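PDB 4GR2: chaperonin-like RBCX protein 1, chloroplastic from Arabidopsis thaliana, which acts as a homodimeric chaperone in the assembly of the carbon-fixing enzyme Rubisco in the chloroplast. Local coordinates for residues H20-V28 against V55-A63. The protein carries 2 engineered substitutions. Residues are numbered along the deposited sequence; the frame is centred on the assembly and turned at random.
Engineered in segment 55-63: Leu62 (natural residue Cys).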
loop_
_atom_site.group_PDB
_atom_site.type_symbol
_atom_site.label_atom_id
_atom_site.label_comp_id
_atom_site.label_asym_id
_atom_site.label_seq_id
_atom_site.Cartn_x
_atom_site.Cartn_y
_atom_site.Cartn_z
ATOM N N HIS B 20 -6.107 -4.811 2.761
ATOM C CA HIS B 20 -7.357 -4.931 3.533
ATOM C C HIS B 20 -8.136 -3.603 3.501
ATOM O O HIS B 20 -9.284 -3.545 3.047
ATOM C CB HIS B 20 -7.029 -5.389 4.970
ATOM C CG HIS B 20 -8.216 -5.431 5.889
ATOM N ND1 HIS B 20 -8.248 -4.763 7.097
ATOM C CD2 HIS B 20 -9.406 -6.067 5.783
ATOM C CE1 HIS B 20 -9.407 -4.974 7.689
ATOM N NE2 HIS B 20 -10.131 -5.757 6.911
ATOM N N ASP B 21 -7.474 -2.523 3.923
ATOM C CA ASP B 21 -8.096 -1.206 3.928
ATOM C C ASP B 21 -8.437 -0.744 2.529
ATOM O O ASP B 21 -9.500 -0.147 2.314
ATOM C CB ASP B 21 -7.217 -0.160 4.641
ATOM C CG ASP B 21 -7.218 -0.330 6.150
ATOM O OD1 ASP B 21 -8.262 -0.774 6.699
ATOM O OD2 ASP B 21 -6.177 -0.019 6.781
ATOM N N PHE B 22 -7.536 -0.999 1.582
ATOM C CA PHE B 22 -7.822 -0.698 0.175
ATOM C C PHE B 22 -9.099 -1.434 -0.306
ATOM O O PHE B 22 -9.924 -0.855 -1.000
ATOM C CB PHE B 22 -6.620 -1.044 -0.729
ATOM C CG PHE B 22 -6.808 -0.622 -2.163
ATOM C CD1 PHE B 22 -7.058 0.714 -2.480
ATOM C CD2 PHE B 22 -6.768 -1.559 -3.194
ATOM C CE1 PHE B 22 -7.250 1.110 -3.805
ATOM C CE2 PHE B 22 -6.954 -1.167 -4.522
ATOM C CZ PHE B 22 -7.194 0.151 -4.827
ATOM N N PHE B 23 -9.245 -2.706 0.060
ATOM C CA PHE B 23 -10.435 -3.477 -0.336
ATOM C C PHE B 23 -11.719 -2.938 0.277
ATOM O O PHE B 23 -12.759 -2.917 -0.389
ATOM C CB PHE B 23 -10.271 -4.967 -0.021
ATOM C CG PHE B 23 -9.209 -5.638 -0.845
ATOM C CD1 PHE B 23 -9.006 -5.261 -2.160
ATOM C CD2 PHE B 23 -8.384 -6.610 -0.288
ATOM C CE1 PHE B 23 -8.009 -5.870 -2.929
ATOM C CE2 PHE B 23 -7.375 -7.215 -1.044
ATOM C CZ PHE B 23 -7.196 -6.840 -2.369
ATOM N N THR B 24 -11.653 -2.486 1.526
ATOM C CA THR B 24 -12.805 -1.791 2.140
ATOM C C THR B 24 -13.222 -0.589 1.325
ATOM O O THR B 24 -14.399 -0.354 1.116
ATOM C CB THR B 24 -12.495 -1.316 3.560
ATOM O OG1 THR B 24 -12.114 -2.445 4.361
ATOM C CG2 THR B 24 -13.701 -0.580 4.190
ATOM N N TYR B 25 -12.238 0.165 0.838
ATOM C CA TYR B 25 -12.500 1.354 0.037
ATOM C C TYR B 25 -13.075 1.028 -1.348
ATOM O O TYR B 25 -13.988 1.711 -1.816
ATOM C CB TYR B 25 -11.228 2.224 -0.078
ATOM C CG TYR B 25 -11.128 2.996 -1.372
ATOM C CD1 TYR B 25 -11.668 4.274 -1.495
ATOM C CD2 TYR B 25 -10.499 2.439 -2.483
ATOM C CE1 TYR B 25 -11.579 4.974 -2.696
ATOM C CE2 TYR B 25 -10.412 3.124 -3.679
ATOM C CZ TYR B 25 -10.949 4.391 -3.781
ATOM O OH TYR B 25 -10.847 5.057 -4.983
ATOM N N VAL B 26 -12.515 0.018 -2.016
ATOM C CA VAL B 26 -13.096 -0.483 -3.263
ATOM C C VAL B 26 -14.563 -0.903 -3.023
ATOM O O VAL B 26 -15.459 -0.513 -3.762
ATOM C CB VAL B 26 -12.318 -1.694 -3.827
ATOM C CG1 VAL B 26 -12.894 -2.103 -5.180
ATOM C CG2 VAL B 26 -10.837 -1.376 -3.978
ATOM N N ALA B 27 -14.797 -1.656 -1.961
ATOM C CA ALA B 27 -16.141 -2.175 -1.669
ATOM C C ALA B 27 -17.160 -1.063 -1.469
ATOM O O ALA B 27 -18.329 -1.188 -1.864
ATOM C CB ALA B 27 -16.104 -3.044 -0.458
ATOM N N VAL B 28 -16.723 0.020 -0.826
ATOM C CA VAL B 28 -17.593 1.162 -0.606
ATOM C C VAL B 28 -17.882 1.849 -1.936
ATOM O O VAL B 28 -18.981 2.361 -2.158
ATOM C CB VAL B 28 -16.984 2.164 0.411
ATOM C CG1 VAL B 28 -17.744 3.456 0.396
ATOM C CG2 VAL B 28 -16.981 1.567 1.811
ATOM N N VAL B 55 -13.191 6.611 5.278
ATOM C CA VAL B 55 -12.873 5.225 4.912
ATOM C C VAL B 55 -11.433 4.787 5.259
ATOM O O VAL B 55 -11.114 3.606 5.117
ATOM C CB VAL B 55 -13.076 5.004 3.404
ATOM C CG1 VAL B 55 -14.529 5.199 3.023
ATOM C CG2 VAL B 55 -12.198 5.971 2.623
ATOM N N SER B 56 -10.584 5.720 5.726
ATOM C CA SER B 56 -9.134 5.466 5.894
ATOM C C SER B 56 -8.709 4.321 6.850
ATOM O O SER B 56 -8.070 3.354 6.408
ATOM C CB SER B 56 -8.391 6.764 6.187
ATOM O OG SER B 56 -8.408 7.595 5.029
ATOM N N ASP B 57 -9.042 4.404 8.139
ATOM C CA ASP B 57 -9.098 3.174 8.946
ATOM C C ASP B 57 -10.459 2.566 8.624
ATOM O O ASP B 57 -11.469 2.930 9.232
ATOM C CB ASP B 57 -8.965 3.447 10.457
ATOM C CG ASP B 57 -9.055 2.160 11.332
ATOM O OD1 ASP B 57 -9.448 1.065 10.858
ATOM O OD2 ASP B 57 -8.744 2.255 12.542
ATOM N N GLY B 58 -10.476 1.645 7.663
ATOM C CA GLY B 58 -11.714 1.071 7.175
ATOM C C GLY B 58 -12.548 0.286 8.165
ATOM O O GLY B 58 -13.772 0.259 8.058
ATOM N N ASP B 59 -11.917 -0.400 9.112
ATOM C CA ASP B 59 -12.716 -1.151 10.073
ATOM C C ASP B 59 -13.382 -0.226 11.089
ATOM O O ASP B 59 -14.506 -0.504 11.545
ATOM C CB ASP B 59 -11.899 -2.232 10.764
ATOM C CG ASP B 59 -11.655 -3.431 9.860
ATOM O OD1 ASP B 59 -12.058 -3.364 8.675
ATOM O OD2 ASP B 59 -11.042 -4.412 10.321
ATOM N N LYS B 60 -12.701 0.874 11.429
ATOM C CA LYS B 60 -13.282 1.874 12.325
ATOM C C LYS B 60 -14.459 2.521 11.618
ATOM O O LYS B 60 -15.500 2.735 12.227
ATOM C CB LYS B 60 -12.252 2.934 12.752
ATOM N N PHE B 61 -14.297 2.809 10.329
ATOM C CA PHE B 61 -15.390 3.341 9.506
ATOM C C PHE B 61 -16.604 2.385 9.479
ATOM O O PHE B 61 -17.756 2.822 9.580
ATOM C CB PHE B 61 -14.890 3.588 8.083
ATOM C CG PHE B 61 -15.982 3.922 7.081
ATOM C CD1 PHE B 61 -16.365 5.239 6.868
ATOM C CD2 PHE B 61 -16.586 2.915 6.315
ATOM C CE1 PHE B 61 -17.341 5.553 5.936
ATOM C CE2 PHE B 61 -17.572 3.218 5.375
ATOM C CZ PHE B 61 -17.951 4.541 5.185
ATOM N N LEU B 62 -16.345 1.089 9.330
ATOM C CA LEU B 62 -17.439 0.118 9.271
ATOM C C LEU B 62 -18.105 -0.058 10.630
ATOM O O LEU B 62 -19.335 -0.174 10.715
ATOM C CB LEU B 62 -16.950 -1.238 8.741
ATOM C CG LEU B 62 -16.605 -1.242 7.244
ATOM C CD1 LEU B 62 -15.924 -2.538 6.868
ATOM C CD2 LEU B 62 -17.882 -1.018 6.421
ATOM N N ALA B 63 -17.296 -0.096 11.689
ATOM C CA ALA B 63 -17.827 -0.219 13.046
ATOM C C ALA B 63 -18.747 0.955 13.365
ATOM O O ALA B 63 -19.796 0.799 14.007
ATOM C CB ALA B 63 -16.701 -0.288 14.048
HETATM O O HOH W 1 -8.798 -1.070 9.198
#
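The His20 ring meets the carboxylate of Asp59 at its edge, with OD2 of Asp59 near the ring plane, 3.1 Å from CE1 of His20; the two planes stand 83° apart. With CG anti to the backbone N (chi1 175°), the imidazole extends from helix 11-35 as far as this carboxylate. At the other end, CG2 of Val28 touches CE2 of Phe61 at 4.0 Å, while CG1 of Val55 lies over the centre of one Phe61 face, 4.0 Å above the plane. Between them the helices come close at Gly58, whose CA is 3.9 Å from CG2 of Thr24. At the start of helix 58-68, OD1 of Asp21 accepts a weak hydrogen bond from Gly58 N (3.4 Å, 142° at the hydrogen). One water donates to OD1 of Asp21 (2.6 Å) and to OD1 of Asp57, the N-cap residue, and accepts from Asp59 N, thereby bridging two carboxylates that would otherwise probably repel. Arg83 forms a salt bridge with OD1 of Asp59 and a hydrogen bond with OG1 of Thr24, while Ser107 of the second subunit hydrogen-bonds to OD2 of Asp59. Replacing Asp59 by an alanine would remove both carboxylate oxygens and is likely to leave Arg83 without this counter-charge and Ser107 of the second subunit without its acceptor. Asp59 therefore ties the packing of two helices within one RbcX chain to the dimer interface through a shared polar network.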